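Local coordinates for ulvan Lyase-PL25 (Pseudoalteromonas sp. PLSV, PDB 5UAM), which cleaves ulvan, the sulfated cell-wall polysaccharide of green seaweeds, as a polysaccharide lyase of family PL25 with a beta-propeller fold, at residues D260-M264 with D291-M297; G51-V55 with A67-Q72; L302-S308 with A320-D326. All blocks are in the same frame, centred on the assembly; numbering follows the deposited sequence.

Interaction 1: D260-M264 with D291-M297. With EDO (1,2-ethanediol), chain L.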
# COMPACT_ATOMS: atom_id res chain seq x y z
N ASP A 260 -17.51 2.58 -0.94
CA ASP A 260 -17.31 3.95 -1.42
C ASP A 260 -15.83 4.32 -1.48
O ASP A 260 -14.96 3.55 -1.06
CB ASP A 260 -18.11 4.96 -0.59
CG ASP A 260 -19.60 4.62 -0.54
OD1 ASP A 260 -20.13 3.96 -1.47
OD2 ASP A 260 -20.26 5.02 0.45
N VAL A 261 -15.54 5.48 -2.06
CA VAL A 261 -14.18 6.00 -2.04
C VAL A 261 -14.24 7.51 -1.92
O VAL A 261 -15.12 8.15 -2.49
CB VAL A 261 -13.32 5.49 -3.24
CG1 VAL A 261 -13.74 6.11 -4.55
CG2 VAL A 261 -11.84 5.72 -2.98
N TYR A 262 -13.31 8.04 -1.14
CA TYR A 262 -13.24 9.44 -0.75
C TYR A 262 -11.84 9.96 -1.06
O TYR A 262 -10.89 9.19 -1.23
CB TYR A 262 -13.45 9.56 0.75
CG TYR A 262 -14.73 8.98 1.33
CD1 TYR A 262 -14.86 7.62 1.56
CD2 TYR A 262 -15.76 9.81 1.71
CE1 TYR A 262 -16.00 7.10 2.12
CE2 TYR A 262 -16.91 9.30 2.28
CZ TYR A 262 -17.01 7.95 2.50
OH TYR A 262 -18.16 7.42 3.07
N PHE A 263 -11.71 11.29 -1.08
CA PHE A 263 -10.46 11.96 -1.42
C PHE A 263 -10.28 13.25 -0.62
O PHE A 263 -11.21 14.04 -0.50
CB PHE A 263 -10.43 12.34 -2.90
CG PHE A 263 -9.18 13.05 -3.31
CD1 PHE A 263 -8.05 12.33 -3.67
CD2 PHE A 263 -9.11 14.43 -3.29
CE1 PHE A 263 -6.89 13.00 -3.99
CE2 PHE A 263 -7.95 15.07 -3.61
CZ PHE A 263 -6.85 14.36 -3.96
N MET A 264 -9.07 13.47 -0.11
CA MET A 264 -8.73 14.77 0.45
C MET A 264 -7.23 15.01 0.32
O MET A 264 -6.46 14.10 0.02
CB MET A 264 -9.22 14.90 1.90
CG MET A 264 -8.60 13.92 2.86
SD MET A 264 -9.64 13.91 4.35
CE MET A 264 -8.75 12.74 5.39
N ASP A 291 -18.88 12.18 4.00
CA ASP A 291 -20.00 12.02 3.08
C ASP A 291 -20.45 13.35 2.49
O ASP A 291 -20.92 13.39 1.35
CB ASP A 291 -21.19 11.35 3.78
CG ASP A 291 -21.01 9.84 3.93
OD1 ASP A 291 -20.03 9.28 3.39
OD2 ASP A 291 -21.83 9.21 4.62
N GLU A 292 -20.30 14.44 3.23
CA GLU A 292 -20.70 15.76 2.77
C GLU A 292 -19.66 16.41 1.87
O GLU A 292 -20.02 17.11 0.92
CB GLU A 292 -20.97 16.65 3.98
CG GLU A 292 -21.31 18.12 3.67
CD GLU A 292 -22.72 18.30 3.15
OE1 GLU A 292 -23.51 17.32 3.19
OE2 GLU A 292 -23.04 19.42 2.70
N LYS A 293 -18.36 16.19 2.14
CA LYS A 293 -17.31 17.02 1.57
C LYS A 293 -16.24 16.28 0.78
O LYS A 293 -15.63 16.90 -0.11
CB LYS A 293 -16.58 17.81 2.67
CG LYS A 293 -17.44 18.81 3.42
CD LYS A 293 -17.93 19.93 2.52
CE LYS A 293 -18.76 20.93 3.28
NZ LYS A 293 -19.37 21.92 2.33
N THR A 294 -15.97 15.01 1.06
CA THR A 294 -14.85 14.33 0.42
C THR A 294 -15.23 13.10 -0.40
O THR A 294 -14.35 12.49 -1.00
CB THR A 294 -13.79 13.91 1.45
OG1 THR A 294 -14.35 12.94 2.35
CG2 THR A 294 -13.30 15.11 2.23
N MET A 295 -16.49 12.70 -0.42
CA MET A 295 -16.88 11.56 -1.25
C MET A 295 -16.46 11.78 -2.69
O MET A 295 -16.71 12.84 -3.27
CB MET A 295 -18.40 11.37 -1.20
CG MET A 295 -18.93 10.23 -2.04
SD MET A 295 -18.45 8.64 -1.40
CE MET A 295 -19.48 8.52 0.08
N ALA A 296 -15.84 10.77 -3.28
CA ALA A 296 -15.46 10.79 -4.69
C ALA A 296 -16.32 9.88 -5.54
O ALA A 296 -16.73 10.29 -6.63
CB ALA A 296 -14.00 10.38 -4.85
N MET A 297 -16.63 8.67 -5.09
CA MET A 297 -17.55 7.82 -5.84
C MET A 297 -18.21 6.83 -4.89
O MET A 297 -17.51 6.08 -4.20
CB MET A 297 -16.78 7.06 -6.94
CG MET A 297 -17.69 6.34 -7.91
SD MET A 297 -18.77 7.46 -8.84
CE MET A 297 -17.62 8.43 -9.81
C1 EDO L . -19.10 14.93 -1.89
O1 EDO L . -18.88 14.52 -3.26
C2 EDO L . -20.58 15.03 -1.59
O2 EDO L . -21.14 13.71 -1.58
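Tyr262 is held by Asp291 at its hydroxyl and by Met295 over one ring face. Its OH donates to Asp291 OD1 at 2.7 Å, meeting the oxygen nearly along the C-O direction, with ring and carboxylate planes only 10° apart. Met295 SD sits over the face, 4.2 Å from the ring centroid, a Met-aromatic contact, and Met295 CE reaches Tyr262 CE2 at 3.5 Å. Bends at chi2 (69°) and chi3 (72°) fold the methionine back over the ring, although its CB starts away from strand 260-264. The backbone sets these partners: Val261 O accepts from both Ala296 N (2.8 Å) and Met297 N (3.1 Å), while Val261 N donates to Met297 O. Phe263 N then bonds Thr294 O at 2.9 Å. Farther out, Thr294 OG1 is bonded to Tyr237 OH and Ala290 O, which probably helps hold the turn after helix 287-293, and Asp260 OD1 accepts from Thr299 N. An ethanediol, probably from the crystallisation liquor, bridges Asp291 O and Met295 O on the helix-to-strand corner. Ala296 and Met297 both facing Val261 make a classic beta bulge, here where the short strand 295-297 joins the edge of strand 258-267 in the beta-propeller.

Interaction 2: G51-V55 with A67-Q72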
# COMPACT_ATOMS: atom_id res chain seq x y z
N GLY A 51 20.53 5.91 -9.73
CA GLY A 51 20.90 4.75 -10.50
C GLY A 51 20.76 3.43 -9.79
O GLY A 51 21.10 2.39 -10.39
N ILE A 52 20.30 3.43 -8.54
CA ILE A 52 20.12 2.22 -7.76
C ILE A 52 18.64 2.09 -7.44
O ILE A 52 18.01 3.06 -7.00
CB ILE A 52 20.91 2.28 -6.43
CG1 ILE A 52 22.37 2.69 -6.65
CG2 ILE A 52 20.75 0.97 -5.67
CD1 ILE A 52 23.19 1.71 -7.40
N THR A 53 18.09 0.90 -7.65
CA THR A 53 16.73 0.61 -7.21
C THR A 53 16.79 -0.27 -5.97
O THR A 53 17.34 -1.37 -6.00
CB THR A 53 15.87 -0.04 -8.30
OG1 THR A 53 15.82 0.82 -9.44
CG2 THR A 53 14.44 -0.27 -7.83
N TYR A 54 16.24 0.25 -4.87
CA TYR A 54 16.14 -0.46 -3.61
C TYR A 54 14.77 -1.10 -3.53
O TYR A 54 13.77 -0.48 -3.88
CB TYR A 54 16.30 0.51 -2.44
CG TYR A 54 17.62 1.25 -2.49
CD1 TYR A 54 17.72 2.47 -3.16
CD2 TYR A 54 18.77 0.73 -1.91
CE1 TYR A 54 18.93 3.16 -3.22
CE2 TYR A 54 19.98 1.41 -1.97
CZ TYR A 54 20.05 2.62 -2.63
OH TYR A 54 21.23 3.30 -2.72
N VAL A 55 14.71 -2.35 -3.07
CA VAL A 55 13.47 -3.11 -3.04
C VAL A 55 13.34 -3.81 -1.70
O VAL A 55 14.34 -4.28 -1.13
CB VAL A 55 13.42 -4.13 -4.20
CG1 VAL A 55 13.49 -3.38 -5.55
CG2 VAL A 55 14.53 -5.17 -4.10
N ALA A 67 16.88 -5.60 -0.83
CA ALA A 67 17.91 -5.81 -1.83
C ALA A 67 18.05 -4.54 -2.66
O ALA A 67 17.26 -3.60 -2.55
CB ALA A 67 17.56 -7.00 -2.74
N SER A 68 19.07 -4.50 -3.50
CA SER A 68 19.24 -3.37 -4.40
C SER A 68 19.83 -3.83 -5.72
O SER A 68 20.56 -4.82 -5.78
CB SER A 68 20.11 -2.29 -3.79
OG SER A 68 21.45 -2.70 -3.66
N TYR A 69 19.50 -3.07 -6.77
CA TYR A 69 20.02 -3.29 -8.11
C TYR A 69 20.69 -2.02 -8.61
O TYR A 69 20.07 -0.95 -8.61
CB TYR A 69 18.90 -3.70 -9.07
CG TYR A 69 19.40 -4.02 -10.46
CD1 TYR A 69 20.19 -5.13 -10.69
CD2 TYR A 69 19.12 -3.19 -11.53
CE1 TYR A 69 20.65 -5.43 -11.96
CE2 TYR A 69 19.57 -3.48 -12.80
CZ TYR A 69 20.33 -4.60 -13.01
OH TYR A 69 20.81 -4.93 -14.27
N ASN A 70 21.93 -2.14 -9.05
CA ASN A 70 22.69 -1.04 -9.64
C ASN A 70 22.52 -1.14 -11.15
O ASN A 70 23.02 -2.09 -11.77
CB ASN A 70 24.15 -1.17 -9.23
CG ASN A 70 25.01 -0.04 -9.74
OD1 ASN A 70 24.88 0.39 -10.88
ND2 ASN A 70 25.89 0.45 -8.88
N HIS A 71 21.82 -0.18 -11.73
CA HIS A 71 21.50 -0.25 -13.15
C HIS A 71 22.73 -0.05 -14.03
O HIS A 71 22.74 -0.53 -15.17
CB HIS A 71 20.40 0.76 -13.48
CG HIS A 71 19.08 0.42 -12.87
ND1 HIS A 71 18.10 -0.25 -13.56
CD2 HIS A 71 18.60 0.61 -11.62
CE1 HIS A 71 17.05 -0.44 -12.77
NE2 HIS A 71 17.33 0.07 -11.59
N GLN A 72 23.74 0.68 -13.56
CA GLN A 72 24.93 0.90 -14.37
C GLN A 72 25.83 -0.33 -14.42
O GLN A 72 26.38 -0.65 -15.48
CB GLN A 72 25.72 2.11 -13.86
CG GLN A 72 26.98 2.43 -14.70
CD GLN A 72 27.71 3.68 -14.23
OE1 GLN A 72 27.39 4.26 -13.19
NE2 GLN A 72 28.70 4.11 -15.01
O HOH W 1 23.45 3.04 -11.72
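Strands 52-58 and 64-70 form a beta hairpin, the two middle strands of a four-stranded antiparallel sheet, and at its open end Thr53 meets His71. Thr53 OG1 and His71 NE2 lie 2.7 Å apart in a hydrogen bond that either could donate. With CG anti to the carbonyl carbon (chi1 -67°), the imidazole swings back beside strand 52-55 and presents its edge to the hydroxyl. Thr53 OG1 also bonds His48 ND1 on the neighbouring strand 46-49, so the hydroxyl is held by two histidines. One imidazole face is covered by Tyr69 CD2, 3.6 Å above the plane and over its centre, which helps fix the ring's rotation.

The backbone ladder is regular. Thr53 and Tyr69 form one hydrogen-bonded pair, Val55 and Ala67 another, each with both N-H groups donating across. Beyond the last of these rungs, His71 N reaches Gly51 O at 3.0 Å, almost straight (168°). The same carbonyl also accepts a hydrogen bond from a water, which in turn accepts from Gln72 N, extending the link past the strand ends. Gly51 has phi 86°, where a CB would press on the preceding carbonyl oxygen.

On the face bearing Ile52, Tyr54, Ser68 and Asn70, Ile52 CD1 packs against the Asn70 amide, 3.3 Å from ND2; Asn70 OD1 accepts from Thr73 N. Ile52 CG2 touches Ser68 CB at 3.8 Å and lies over the rim of one face of the Tyr54 ring. That ring extends to Met104 and Ile106 of strand 103-106, the first strand of the next sheet. Face-to-face packing of successive four-stranded antiparallel sheets is the hallmark of beta-propeller blades.

Interaction 3: L302-S308 with A320-D326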
# COMPACT_ATOMS: atom_id res chain seq x y z
N LEU A 302 -21.85 -2.54 -3.66
CA LEU A 302 -20.58 -3.21 -3.90
C LEU A 302 -19.65 -3.01 -2.71
O LEU A 302 -19.58 -1.93 -2.13
CB LEU A 302 -19.91 -2.67 -5.15
CG LEU A 302 -20.68 -2.85 -6.45
CD1 LEU A 302 -19.89 -2.23 -7.57
CD2 LEU A 302 -20.97 -4.32 -6.73
N TRP A 303 -18.91 -4.07 -2.38
CA TRP A 303 -17.90 -4.02 -1.33
C TRP A 303 -16.55 -3.63 -1.93
O TRP A 303 -16.17 -4.11 -3.01
CB TRP A 303 -17.77 -5.39 -0.67
CG TRP A 303 -18.91 -5.77 0.23
CD1 TRP A 303 -20.21 -5.32 0.16
CD2 TRP A 303 -18.86 -6.68 1.34
NE1 TRP A 303 -20.95 -5.89 1.17
CE2 TRP A 303 -20.15 -6.73 1.90
CE3 TRP A 303 -17.85 -7.45 1.91
CZ2 TRP A 303 -20.46 -7.53 3.00
CZ3 TRP A 303 -18.16 -8.25 3.00
CH2 TRP A 303 -19.44 -8.27 3.54
N THR A 304 -15.82 -2.78 -1.22
CA THR A 304 -14.59 -2.19 -1.74
C THR A 304 -13.34 -2.73 -1.06
O THR A 304 -13.37 -3.32 0.03
CB THR A 304 -14.61 -0.66 -1.60
OG1 THR A 304 -14.97 -0.33 -0.25
CG2 THR A 304 -15.63 -0.07 -2.57
N PHE A 305 -12.23 -2.52 -1.75
CA PHE A 305 -10.90 -2.73 -1.21
C PHE A 305 -10.07 -1.63 -1.83
O PHE A 305 -10.04 -1.48 -3.05
CB PHE A 305 -10.35 -4.12 -1.60
CG PHE A 305 -9.00 -4.44 -1.02
CD1 PHE A 305 -8.89 -4.90 0.28
CD2 PHE A 305 -7.85 -4.31 -1.79
CE1 PHE A 305 -7.63 -5.20 0.81
CE2 PHE A 305 -6.62 -4.62 -1.26
CZ PHE A 305 -6.53 -5.06 0.02
N ASN A 306 -9.48 -0.80 -0.99
CA ASN A 306 -8.90 0.44 -1.47
C ASN A 306 -7.71 0.19 -2.40
O ASN A 306 -7.04 -0.86 -2.36
CB ASN A 306 -8.49 1.31 -0.29
CG ASN A 306 -8.35 2.75 -0.66
OD1 ASN A 306 -9.04 3.25 -1.53
ND2 ASN A 306 -7.45 3.43 0.03
N GLY A 307 -7.46 1.18 -3.25
CA GLY A 307 -6.36 1.17 -4.19
C GLY A 307 -5.41 2.31 -3.90
O GLY A 307 -4.80 2.31 -2.84
N SER A 308 -5.28 3.26 -4.81
CA SER A 308 -4.28 4.32 -4.70
C SER A 308 -4.81 5.54 -5.43
O SER A 308 -5.85 5.50 -6.08
CB SER A 308 -2.96 3.88 -5.31
OG SER A 308 -3.21 3.52 -6.68
N ALA A 320 -7.80 4.77 -8.03
CA ALA A 320 -8.07 3.36 -8.27
C ALA A 320 -8.80 2.82 -7.05
O ALA A 320 -8.33 2.98 -5.92
CB ALA A 320 -6.77 2.58 -8.47
N ILE A 321 -9.96 2.21 -7.28
CA ILE A 321 -10.75 1.62 -6.21
C ILE A 321 -11.17 0.23 -6.66
O ILE A 321 -11.69 0.06 -7.76
CB ILE A 321 -11.98 2.50 -5.87
CG1 ILE A 321 -12.82 1.90 -4.74
CG2 ILE A 321 -12.83 2.78 -7.11
CD1 ILE A 321 -12.07 1.77 -3.42
N ASN A 322 -10.94 -0.77 -5.81
CA ASN A 322 -11.43 -2.10 -6.16
C ASN A 322 -12.80 -2.30 -5.55
O ASN A 322 -13.05 -1.89 -4.42
CB ASN A 322 -10.47 -3.18 -5.66
CG ASN A 322 -9.07 -2.99 -6.20
OD1 ASN A 322 -8.81 -3.27 -7.37
ND2 ASN A 322 -8.20 -2.46 -5.37
N ALA A 323 -13.69 -2.95 -6.29
CA ALA A 323 -15.01 -3.22 -5.76
C ALA A 323 -15.57 -4.47 -6.41
O ALA A 323 -15.18 -4.84 -7.52
CB ALA A 323 -15.95 -2.03 -6.01
N GLY A 324 -16.49 -5.12 -5.70
CA GLY A 324 -17.08 -6.34 -6.21
C GLY A 324 -18.38 -6.66 -5.51
O GLY A 324 -18.68 -6.14 -4.43
N ILE A 325 -19.14 -7.58 -6.12
CA ILE A 325 -20.44 -7.94 -5.59
C ILE A 325 -20.28 -8.77 -4.32
O ILE A 325 -19.42 -9.67 -4.25
CB ILE A 325 -21.22 -8.71 -6.67
CG1 ILE A 325 -21.51 -7.77 -7.85
CG2 ILE A 325 -22.51 -9.32 -6.11
CD1 ILE A 325 -21.91 -8.50 -9.14
N ASP A 326 -21.11 -8.48 -3.32
CA ASP A 326 -21.20 -9.28 -2.10
C ASP A 326 -21.95 -10.57 -2.40
O ASP A 326 -23.16 -10.55 -2.65
CB ASP A 326 -21.92 -8.47 -1.02
CG ASP A 326 -22.16 -9.27 0.25
OD1 ASP A 326 -21.49 -10.31 0.43
OD2 ASP A 326 -23.04 -8.87 1.05
O HOH W 2 -8.07 4.64 -3.61
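Strands 303-308 and 320-324 run antiparallel, their axes 4.5 Å apart at closest approach and their directions 155° apart. Trp303 and Gly324 exchange two backbone bonds; Phe305 and Asn322 form the next hydrogen-bonded pair. Phe305 O takes two donors, Asn322 N at 3.0 Å and Asn322 ND2 at 3.1 Å, the latter from above the carbonyl plane. Thr337 OG1 holds Asn322 OD1 at the amide's other end. Gly307 and Ser308 both face Ala320, a classic beta bulge held by the Ala320 N to Ser308 O bond, its return bond weak; a CB on Gly307 would clash with Ala320 O. This hairpin supplies the first two strands of a four-stranded propeller blade, with Phe305 near the catalytic Tyr164 and Asn306 near the substrate-binding Tyr222. At the opposite end Asp326 lies over one face of the Trp303 indole, CB 3.8 Å from the five-membered ring's centroid in a CH-pi contact. Extended away from the backbone N (chi1 175°), the Asp326 carboxylate lies over the NE1-CE2-CZ2 side; OD2 salt-bridges Arg252 and OD1 accepts from Gly328 N. Replacing Trp303 with an alanine would probably open a gap beneath Asp326, leaving its carboxylate without the indole face. Leu302 CD2 packs on Ile325 CG1 at 3.7 Å.

In the fold
Interactions 1 and 3 are neighbours, their centres about 14 Å apart, and follow one another in the chain, strand 295-297 leading into strand 303-311. They touch by packing: Val261 CB lies 3.9 Å from Ile321 CG1, and Asp260 N 3.6 Å from Thr304 CG2. Interaction 3 is the one nearer the catalytic residues, the Phe305 side chain being about 6 Å from that of Tyr164, the proton acceptor, and about 4 Å from a bound potassium ion. In interaction 1, Tyr262 stands about 9 Å from the zinc ligand His240, side chain to side chain. Interaction 2 lies across the propeller, its centre about 38 Å from that of interaction 1 and about 33 Å from that of interaction 3, away from the annotated sites.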